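Local coordinates for protein oligogalacturonate lyase (Vibrio parahaemolyticus RIMD 2210633, PDB 3C5M) that probably cleaves short oligogalacturonides derived from pectin by beta-elimination, on a seven-bladed beta-propeller that binds manganese, at residues V73-G78 with R93-V98; R217-N222 with V228-E233; V255-F258 with D263-I266. All blocks are in the same frame, centred on the assembly; numbering follows the deposited sequence.

Interaction 1. Residues V73-G78 with R93-V98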
loop_
_atom_site.group_PDB
_atom_site.type_symbol
_atom_site.label_atom_id
_atom_site.label_comp_id
_atom_site.label_asym_id
_atom_site.label_seq_id
_atom_site.Cartn_x
_atom_site.Cartn_y
_atom_site.Cartn_z
ATOM N N VAL A 73 7.598 17.660 11.120
ATOM C CA VAL A 73 8.956 18.016 10.736
ATOM C C VAL A 73 9.225 17.493 9.329
ATOM O O VAL A 73 8.770 16.411 8.961
ATOM C CB VAL A 73 9.982 17.434 11.739
ATOM C CG1 VAL A 73 9.740 15.947 11.944
ATOM C CG2 VAL A 73 11.389 17.667 11.225
ATOM N N GLN A 74 9.945 18.280 8.541
ATOM C CA GLN A 74 10.264 17.878 7.186
ATOM C C GLN A 74 11.372 16.830 7.242
ATOM O O GLN A 74 12.454 17.082 7.762
ATOM C CB GLN A 74 10.716 19.083 6.362
ATOM C CG GLN A 74 10.433 18.966 4.870
ATOM C CD GLN A 74 11.007 20.129 4.065
ATOM O OE1 GLN A 74 10.923 21.300 4.474
ATOM N NE2 GLN A 74 11.589 19.813 2.908
ATOM N N LEU A 75 11.082 15.648 6.705
ATOM C CA LEU A 75 12.015 14.526 6.690
ATOM C C LEU A 75 12.969 14.571 5.513
ATOM O O LEU A 75 14.171 14.352 5.673
ATOM C CB LEU A 75 11.230 13.210 6.657
ATOM C CG LEU A 75 10.942 12.522 7.986
ATOM C CD1 LEU A 75 10.792 13.535 9.099
ATOM C CD2 LEU A 75 9.711 11.661 7.846
ATOM N N THR A 76 12.429 14.861 4.331
ATOM C CA THR A 76 13.228 14.904 3.116
ATOM C C THR A 76 13.005 16.202 2.345
ATOM O O THR A 76 11.953 16.824 2.461
ATOM C CB THR A 76 12.867 13.738 2.202
ATOM O OG1 THR A 76 11.531 13.911 1.726
ATOM C CG2 THR A 76 12.969 12.433 2.954
ATOM N N GLU A 77 13.998 16.595 1.547
ATOM C CA GLU A 77 13.922 17.818 0.756
ATOM C C GLU A 77 14.321 17.575 -0.696
ATOM O O GLU A 77 14.830 16.505 -1.037
ATOM C CB GLU A 77 14.830 18.890 1.367
ATOM C CG GLU A 77 16.309 18.519 1.373
ATOM C CD GLU A 77 17.149 19.467 2.226
ATOM O OE1 GLU A 77 17.172 20.683 1.928
ATOM O OE2 GLU A 77 17.788 19.001 3.195
ATOM N N GLY A 78 14.084 18.573 -1.545
ATOM C CA GLY A 78 14.419 18.462 -2.954
ATOM C C GLY A 78 13.363 17.684 -3.710
ATOM O O GLY A 78 12.351 17.292 -3.129
ATOM N N ARG A 93 13.032 3.989 14.408
ATOM C CA ARG A 93 14.109 4.949 14.528
ATOM C C ARG A 93 14.491 5.488 13.158
ATOM O O ARG A 93 15.415 6.291 13.018
ATOM C CB ARG A 93 15.315 4.305 15.203
ATOM C CG ARG A 93 15.022 3.828 16.619
ATOM C CD ARG A 93 16.308 3.554 17.350
ATOM N NE ARG A 93 17.090 4.782 17.474
ATOM C CZ ARG A 93 18.396 4.822 17.708
ATOM N NH1 ARG A 93 19.082 3.692 17.845
ATOM N NH2 ARG A 93 19.013 5.993 17.808
ATOM N N ALA A 94 13.759 5.054 12.145
ATOM C CA ALA A 94 14.036 5.496 10.797
ATOM C C ALA A 94 12.922 5.083 9.834
ATOM O O ALA A 94 12.062 4.255 10.164
ATOM C CB ALA A 94 15.366 4.900 10.340
ATOM N N PHE A 95 12.923 5.683 8.647
ATOM C CA PHE A 95 11.944 5.314 7.624
ATOM C C PHE A 95 12.722 5.173 6.326
ATOM O O PHE A 95 13.832 5.686 6.219
ATOM C CB PHE A 95 10.795 6.353 7.517
ATOM C CG PHE A 95 11.025 7.450 6.508
ATOM C CD1 PHE A 95 11.837 8.543 6.814
ATOM C CD2 PHE A 95 10.422 7.392 5.249
ATOM C CE1 PHE A 95 12.042 9.566 5.888
ATOM C CE2 PHE A 95 10.622 8.411 4.308
ATOM C CZ PHE A 95 11.436 9.504 4.629
ATOM N N PHE A 96 12.162 4.448 5.366
ATOM C CA PHE A 96 12.826 4.227 4.086
ATOM C C PHE A 96 11.988 4.752 2.934
ATOM O O PHE A 96 10.753 4.728 2.987
ATOM C CB PHE A 96 13.054 2.728 3.830
ATOM C CG PHE A 96 13.969 2.062 4.813
ATOM C CD1 PHE A 96 13.580 1.869 6.137
ATOM C CD2 PHE A 96 15.215 1.592 4.405
ATOM C CE1 PHE A 96 14.419 1.215 7.044
ATOM C CE2 PHE A 96 16.062 0.935 5.302
ATOM C CZ PHE A 96 15.665 0.744 6.627
ATOM N N TYR A 97 12.659 5.215 1.885
ATOM C CA TYR A 97 11.962 5.693 0.704
ATOM C C TYR A 97 12.911 5.692 -0.479
ATOM O O TYR A 97 14.115 5.612 -0.299
ATOM C CB TYR A 97 11.422 7.103 0.924
ATOM C CG TYR A 97 12.448 8.192 0.760
ATOM C CD1 TYR A 97 13.405 8.423 1.751
ATOM C CD2 TYR A 97 12.452 9.012 -0.381
ATOM C CE1 TYR A 97 14.348 9.450 1.621
ATOM C CE2 TYR A 97 13.387 10.039 -0.530
ATOM C CZ TYR A 97 14.331 10.253 0.475
ATOM O OH TYR A 97 15.266 11.254 0.335
ATOM N N VAL A 98 12.356 5.773 -1.685
ATOM C CA VAL A 98 13.158 5.779 -2.893
ATOM C C VAL A 98 13.168 7.162 -3.530
ATOM O O VAL A 98 12.121 7.793 -3.707
ATOM C CB VAL A 98 12.622 4.778 -3.922
ATOM C CG1 VAL A 98 13.427 4.868 -5.206
ATOM C CG2 VAL A 98 12.677 3.377 -3.349
#
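L75 and F95 face each other across two backbones that stand well apart, 9.3 Å between L75 CA and F95 CA, so the backbones are not paired and the contact is made by side chains alone. L75 and T76, just past the end of strand 71-74, and F95 and Y97, alternate residues of strand 94-99, all direct their CB atoms into the gap. Two phenyl-sized rings are long enough to span it, and the branched leucine and threonine fill what remains. The leucine comes in obliquely near the CD1-CE1 bond of F95: its CD2 lies 3.7 Å from F95 CE1, with CG and CB close to the same carbon. T76 holds the far end of that ring, its CG2 meeting F95 CZ at 3.7 Å, in the ring plane and at its edge. The same methyl also reaches Y97, 3.5 Å from CE1, so it sits between the two aromatics. Threonine suits this place because its branches divide the work. With chi1 at 67°, CG2 lies anti to the carbonyl carbon and goes to the rings, while OG1 is left for hydrogen bonds to D81 and to the backbone N of Y62. Y97 carries its hydroxyl to E114 and K99, which anchors the ring's polar end. On the other segment, Q74 NE2 donates to T76 O at 3.0 Å, bracing the chain where it leaves the strand; the donor lies above the carbonyl plane. Y62 also packs against both aromatic rings, and L51 touches L75 and F95, so the apolar cluster draws on several strands. It joins the sheet of strand 71-74 to the next one, that of strand 94-99, the face-to-face packing of neighbouring blades that is the hallmark of a beta-propeller.

Interaction 2. Residues R217-N222 with V228-E233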
loop_
_atom_site.group_PDB
_atom_site.type_symbol
_atom_site.label_atom_id
_atom_site.label_comp_id
_atom_site.label_asym_id
_atom_site.label_seq_id
_atom_site.Cartn_x
_atom_site.Cartn_y
_atom_site.Cartn_z
ATOM N N ARG A 217 -1.882 -14.808 -10.479
ATOM C CA ARG A 217 -0.988 -13.833 -9.872
ATOM C C ARG A 217 -0.623 -14.200 -8.445
ATOM O O ARG A 217 0.416 -13.792 -7.945
ATOM C CB ARG A 217 -1.605 -12.438 -9.910
ATOM C CG ARG A 217 -3.033 -12.331 -9.410
ATOM C CD ARG A 217 -3.237 -10.936 -8.830
ATOM N NE ARG A 217 -2.566 -9.923 -9.644
ATOM C CZ ARG A 217 -2.103 -8.765 -9.183
ATOM N NH1 ARG A 217 -2.234 -8.463 -7.903
ATOM N NH2 ARG A 217 -1.501 -7.910 -10.001
HETATM N N MSE A 218 -1.478 -14.982 -7.797
HETATM C CA MSE A 218 -1.229 -15.398 -6.428
HETATM C C MSE A 218 0.004 -16.292 -6.369
HETATM O O MSE A 218 -0.117 -17.513 -6.401
HETATM C CB MSE A 218 -2.436 -16.174 -5.886
HETATM C CG MSE A 218 -3.784 -15.422 -5.887
HETATM SE SE MSE A 218 -3.929 -14.005 -4.542
HETATM C CE MSE A 218 -3.327 -12.561 -5.694
ATOM N N TRP A 219 1.190 -15.705 -6.290
ATOM C CA TRP A 219 2.391 -16.523 -6.211
ATOM C C TRP A 219 3.134 -16.414 -4.888
ATOM O O TRP A 219 2.996 -15.430 -4.156
ATOM C CB TRP A 219 3.348 -16.193 -7.348
ATOM C CG TRP A 219 2.898 -16.693 -8.661
ATOM C CD1 TRP A 219 2.104 -16.050 -9.557
ATOM C CD2 TRP A 219 3.221 -17.957 -9.240
ATOM N NE1 TRP A 219 1.915 -16.834 -10.668
ATOM C CE2 TRP A 219 2.593 -18.011 -10.500
ATOM C CE3 TRP A 219 3.987 -19.049 -8.819
ATOM C CZ2 TRP A 219 2.702 -19.115 -11.342
ATOM C CZ3 TRP A 219 4.096 -20.149 -9.658
ATOM C CH2 TRP A 219 3.458 -20.171 -10.905
ATOM N N LEU A 220 3.926 -17.444 -4.599
ATOM C CA LEU A 220 4.724 -17.530 -3.369
ATOM C C LEU A 220 6.049 -18.224 -3.691
ATOM O O LEU A 220 6.119 -19.048 -4.595
ATOM C CB LEU A 220 3.960 -18.328 -2.301
ATOM C CG LEU A 220 3.713 -17.651 -0.953
ATOM C CD1 LEU A 220 2.939 -16.362 -1.179
ATOM C CD2 LEU A 220 2.940 -18.585 -0.016
ATOM N N VAL A 221 7.101 -17.879 -2.965
ATOM C CA VAL A 221 8.407 -18.484 -3.193
ATOM C C VAL A 221 9.263 -18.272 -1.948
ATOM O O VAL A 221 9.121 -17.259 -1.269
ATOM C CB VAL A 221 9.110 -17.849 -4.409
ATOM C CG1 VAL A 221 9.262 -16.352 -4.204
ATOM C CG2 VAL A 221 10.466 -18.487 -4.609
ATOM N N ASN A 222 10.146 -19.216 -1.638
ATOM C CA ASN A 222 10.979 -19.064 -0.455
ATOM C C ASN A 222 12.136 -18.108 -0.651
ATOM O O ASN A 222 12.534 -17.828 -1.777
ATOM C CB ASN A 222 11.492 -20.412 0.010
ATOM C CG ASN A 222 10.398 -21.263 0.574
ATOM O OD1 ASN A 222 9.840 -22.099 -0.120
ATOM N ND2 ASN A 222 10.059 -21.038 1.837
ATOM N N VAL A 228 8.704 -22.403 -5.763
ATOM C CA VAL A 228 7.853 -21.420 -6.410
ATOM C C VAL A 228 6.505 -22.097 -6.653
ATOM O O VAL A 228 6.424 -23.088 -7.375
ATOM C CB VAL A 228 8.458 -20.957 -7.762
ATOM C CG1 VAL A 228 7.511 -20.007 -8.474
ATOM C CG2 VAL A 228 9.791 -20.278 -7.523
ATOM N N ARG A 229 5.454 -21.569 -6.038
ATOM C CA ARG A 229 4.128 -22.142 -6.201
ATOM C C ARG A 229 3.005 -21.112 -6.219
ATOM O O ARG A 229 3.192 -19.972 -5.812
ATOM C CB ARG A 229 3.866 -23.191 -5.109
ATOM C CG ARG A 229 4.570 -22.981 -3.760
ATOM C CD ARG A 229 3.836 -22.006 -2.879
ATOM N NE ARG A 229 4.109 -22.186 -1.446
ATOM C CZ ARG A 229 5.282 -21.974 -0.851
ATOM N NH1 ARG A 229 5.397 -22.167 0.455
ATOM N NH2 ARG A 229 6.338 -21.579 -1.552
ATOM N N LYS A 230 1.839 -21.512 -6.704
ATOM C CA LYS A 230 0.709 -20.602 -6.761
ATOM C C LYS A 230 -0.169 -20.800 -5.533
ATOM O O LYS A 230 -0.465 -21.924 -5.158
ATOM C CB LYS A 230 -0.084 -20.838 -8.044
ATOM C CG LYS A 230 -0.396 -22.290 -8.305
ATOM C CD LYS A 230 -1.248 -22.460 -9.552
ATOM C CE LYS A 230 -0.549 -21.918 -10.783
ATOM N NZ LYS A 230 -1.425 -22.014 -11.978
ATOM N N ILE A 231 -0.566 -19.695 -4.908
ATOM C CA ILE A 231 -1.394 -19.716 -3.704
ATOM C C ILE A 231 -2.695 -20.503 -3.877
ATOM O O ILE A 231 -3.082 -21.290 -3.009
ATOM C CB ILE A 231 -1.732 -18.264 -3.252
ATOM C CG1 ILE A 231 -0.448 -17.528 -2.872
ATOM C CG2 ILE A 231 -2.705 -18.284 -2.079
ATOM C CD1 ILE A 231 -0.649 -16.090 -2.469
ATOM N N LYS A 232 -3.362 -20.292 -5.005
ATOM C CA LYS A 232 -4.629 -20.961 -5.281
ATOM C C LYS A 232 -4.541 -21.631 -6.641
ATOM O O LYS A 232 -3.782 -21.195 -7.503
ATOM C CB LYS A 232 -5.761 -19.925 -5.278
ATOM C CG LYS A 232 -7.177 -20.469 -5.233
ATOM C CD LYS A 232 -8.178 -19.333 -5.490
ATOM C CE LYS A 232 -9.620 -19.694 -5.105
ATOM N NZ LYS A 232 -9.831 -19.859 -3.633
ATOM N N GLU A 233 -5.312 -22.700 -6.819
ATOM C CA GLU A 233 -5.342 -23.443 -8.074
ATOM C C GLU A 233 -5.981 -22.606 -9.182
ATOM O O GLU A 233 -5.749 -22.868 -10.363
ATOM C CB GLU A 233 -6.137 -24.747 -7.908
ATOM C CG GLU A 233 -6.285 -25.570 -9.202
ATOM C CD GLU A 233 -7.402 -26.631 -9.150
ATOM O OE1 GLU A 233 -7.669 -27.259 -10.198
ATOM O OE2 GLU A 233 -8.013 -26.840 -8.077
#
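A beta hairpin at the outer edge of a propeller blade brings W219 and L220 of strand 219-222 against K230 and R229 of strand 229-230. L220 and R229 form the hydrogen-bonded antiparallel pair: L220 N donates a hydrogen bond to R229 O at 2.9 Å, and R229 N donates one to L220 O at 3.0 Å. Two residues further along, I231 N donates to M218 O at 2.7 Å, approaching from above the carbonyl plane. M218, a selenomethionine at the centre of an inverse gamma turn, begins the run into the strand, and its CB packs on I231 CB before its bent chain turns toward Y254 and C240. In the four-stranded antiparallel sheet of strands 190-196 to 229-230, strand 229-230 is the outermost on one side. On the L220 and R229 side, L220 CD1 touches I231 CD1 at 3.8 Å, and both side chains also reach M252 of the following sheet. Arginine combines an apolar stem with a polar end: bent at chi2 (82°), it folds back so that its CD lies 3.7 Å from L220 CB, while L220 CD2 lies over one face of the guanidinium. The opposite side of the hairpin carries W219, whose flat indole lies across the partner strand. K230 CA sits over one of its faces, and W219 CZ3 meets V228 CG1 at 3.6 Å. Its NE1 bonds A216 O, fixing the ring's rotation, and F205 and H207 pack against the indole too. V221 CG2 and V228 CG2 lie side by side 3.5 Å apart, small branched side chains that can run alongside each other.

Interaction 3. Residues V255-F258 with D263-I266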
loop_
_atom_site.group_PDB
_atom_site.type_symbol
_atom_site.label_atom_id
_atom_site.label_comp_id
_atom_site.label_asym_id
_atom_site.label_seq_id
_atom_site.Cartn_x
_atom_site.Cartn_y
_atom_site.Cartn_z
ATOM N N VAL A 255 -9.177 -10.857 -2.960
ATOM C CA VAL A 255 -10.543 -10.783 -3.454
ATOM C C VAL A 255 -10.677 -11.514 -4.780
ATOM O O VAL A 255 -9.852 -11.352 -5.677
ATOM C CB VAL A 255 -10.966 -9.321 -3.673
ATOM C CG1 VAL A 255 -12.385 -9.263 -4.230
ATOM C CG2 VAL A 255 -10.863 -8.555 -2.364
ATOM N N SER A 256 -11.725 -12.314 -4.914
ATOM C CA SER A 256 -11.940 -13.046 -6.150
ATOM C C SER A 256 -13.310 -12.735 -6.730
ATOM O O SER A 256 -14.248 -12.424 -5.993
ATOM C CB SER A 256 -11.806 -14.552 -5.910
ATOM O OG SER A 256 -12.794 -15.017 -5.011
ATOM N N TYR A 257 -13.410 -12.815 -8.055
ATOM C CA TYR A 257 -14.657 -12.554 -8.768
ATOM C C TYR A 257 -14.891 -13.636 -9.806
ATOM O O TYR A 257 -14.023 -13.919 -10.625
ATOM C CB TYR A 257 -14.615 -11.180 -9.453
ATOM C CG TYR A 257 -15.886 -10.820 -10.212
ATOM C CD1 TYR A 257 -16.091 -11.251 -11.531
ATOM C CD2 TYR A 257 -16.903 -10.080 -9.600
ATOM C CE1 TYR A 257 -17.278 -10.954 -12.218
ATOM C CE2 TYR A 257 -18.092 -9.781 -10.279
ATOM C CZ TYR A 257 -18.272 -10.223 -11.585
ATOM O OH TYR A 257 -19.451 -9.952 -12.245
ATOM N N PHE A 258 -16.072 -14.238 -9.758
ATOM C CA PHE A 258 -16.439 -15.296 -10.691
ATOM C C PHE A 258 -17.377 -14.737 -11.761
ATOM O O PHE A 258 -18.395 -14.114 -11.441
ATOM C CB PHE A 258 -17.139 -16.428 -9.938
ATOM C CG PHE A 258 -16.359 -16.952 -8.761
ATOM C CD1 PHE A 258 -15.441 -17.982 -8.918
ATOM C CD2 PHE A 258 -16.539 -16.405 -7.494
ATOM C CE1 PHE A 258 -14.714 -18.461 -7.828
ATOM C CE2 PHE A 258 -15.817 -16.876 -6.398
ATOM C CZ PHE A 258 -14.905 -17.906 -6.568
ATOM N N ASP A 263 -20.840 -11.255 -7.766
ATOM C CA ASP A 263 -20.467 -11.024 -6.365
ATOM C C ASP A 263 -19.003 -11.299 -6.068
ATOM O O ASP A 263 -18.477 -12.364 -6.385
ATOM C CB ASP A 263 -21.328 -11.861 -5.421
ATOM C CG ASP A 263 -22.652 -11.202 -5.124
ATOM O OD1 ASP A 263 -23.478 -11.087 -6.060
ATOM O OD2 ASP A 263 -22.865 -10.788 -3.959
ATOM N N ARG A 264 -18.362 -10.323 -5.443
ATOM C CA ARG A 264 -16.958 -10.412 -5.084
ATOM C C ARG A 264 -16.846 -10.916 -3.651
ATOM O O ARG A 264 -17.565 -10.455 -2.771
ATOM C CB ARG A 264 -16.325 -9.028 -5.219
ATOM C CG ARG A 264 -16.515 -8.422 -6.602
ATOM C CD ARG A 264 -16.866 -6.944 -6.524
ATOM N NE ARG A 264 -15.793 -6.138 -5.938
ATOM C CZ ARG A 264 -14.585 -5.987 -6.475
ATOM N NH1 ARG A 264 -13.678 -5.232 -5.866
ATOM N NH2 ARG A 264 -14.282 -6.590 -7.617
ATOM N N VAL A 265 -15.954 -11.871 -3.417
ATOM C CA VAL A 265 -15.784 -12.410 -2.074
ATOM C C VAL A 265 -14.334 -12.416 -1.608
ATOM O O VAL A 265 -13.427 -12.758 -2.366
ATOM C CB VAL A 265 -16.345 -13.843 -1.974
ATOM C CG1 VAL A 265 -17.848 -13.810 -2.090
ATOM C CG2 VAL A 265 -15.767 -14.710 -3.069
ATOM N N ILE A 266 -14.128 -12.027 -0.353
ATOM C CA ILE A 266 -12.799 -11.981 0.235
ATOM C C ILE A 266 -12.354 -13.393 0.592
ATOM O O ILE A 266 -13.158 -14.216 1.020
ATOM C CB ILE A 266 -12.789 -11.129 1.506
ATOM C CG1 ILE A 266 -13.353 -9.741 1.206
ATOM C CG2 ILE A 266 -11.376 -11.029 2.048
ATOM C CD1 ILE A 266 -13.465 -8.833 2.419
#
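V265 O accepts the amide proton of S256 N at 3.1 Å, and S256 O accepts that of V265 N in return, the second bond running close to the line of its C=O. These two nearly straight bonds, with N-H...O angles of 169° and 164°, make S256 and V265 a hydrogen-bonded antiparallel pair, with V255 and I266 as the non-hydrogen-bonded pair next to it. R264 CA adds a weak CA-H...O approach to S256 O. The small serine lets the V265 side chain come close: S256 OG lies 3.6 Å from V265 CG2. That methyl also meets the edge of the F258 ring, CE2 at 4.0 Å, the two side chains crossing at about a right angle. Valine, branched at CB, fits a strand well, and its CG2 serves both neighbours.

The strands 252-258 and 264-269 form a hairpin, the central two of a four-stranded antiparallel blade of the propeller, with strand 238-245 on one flank and strand 276-281 on the other. On the V255 and I266 side, R264 and Y257 cross obliquely. Y257 extends with CG anti to its backbone N (chi1 -179°), laying the ring along the partner strand, and its CD2 meets R264 CG at 3.4 Å, edge on and in the ring plane. Arginine serves here through its long methylene stem, whose CG lies beside the edge of the tyrosine ring, while R264 CB lies 4.1 Å from V255 CG1. The side chain, bent at chi2 and chi3, also touches H242 and M282, and NH1 makes a weak hydrogen bond to C285 O. The R264 side chain lies about 9 Å from that of the manganese ligand H287 and about 12 Å from the metal ion itself.

Overall arrangement
Along the chain the three contacts follow in series: none nests within or crosses another. Interaction 1 comes first and closes a connection of 14 residues, joining the end of strand 71-74 to the neighbouring sheet that holds strand 94-99, and so tying one blade to the next. Interaction 2 closes a short turn of five residues at the edge of the sheet of strands 190-196 to 229-230. Interaction 3 closes one of four residues within the sheet of strands 238-245 to 276-281. Interactions 2 and 3 lie in adjacent sheets, their centres about 18 Å apart, on the opposite side of the chain's centre from interaction 1, which is about 34 Å and about 37 Å from them, centre to centre.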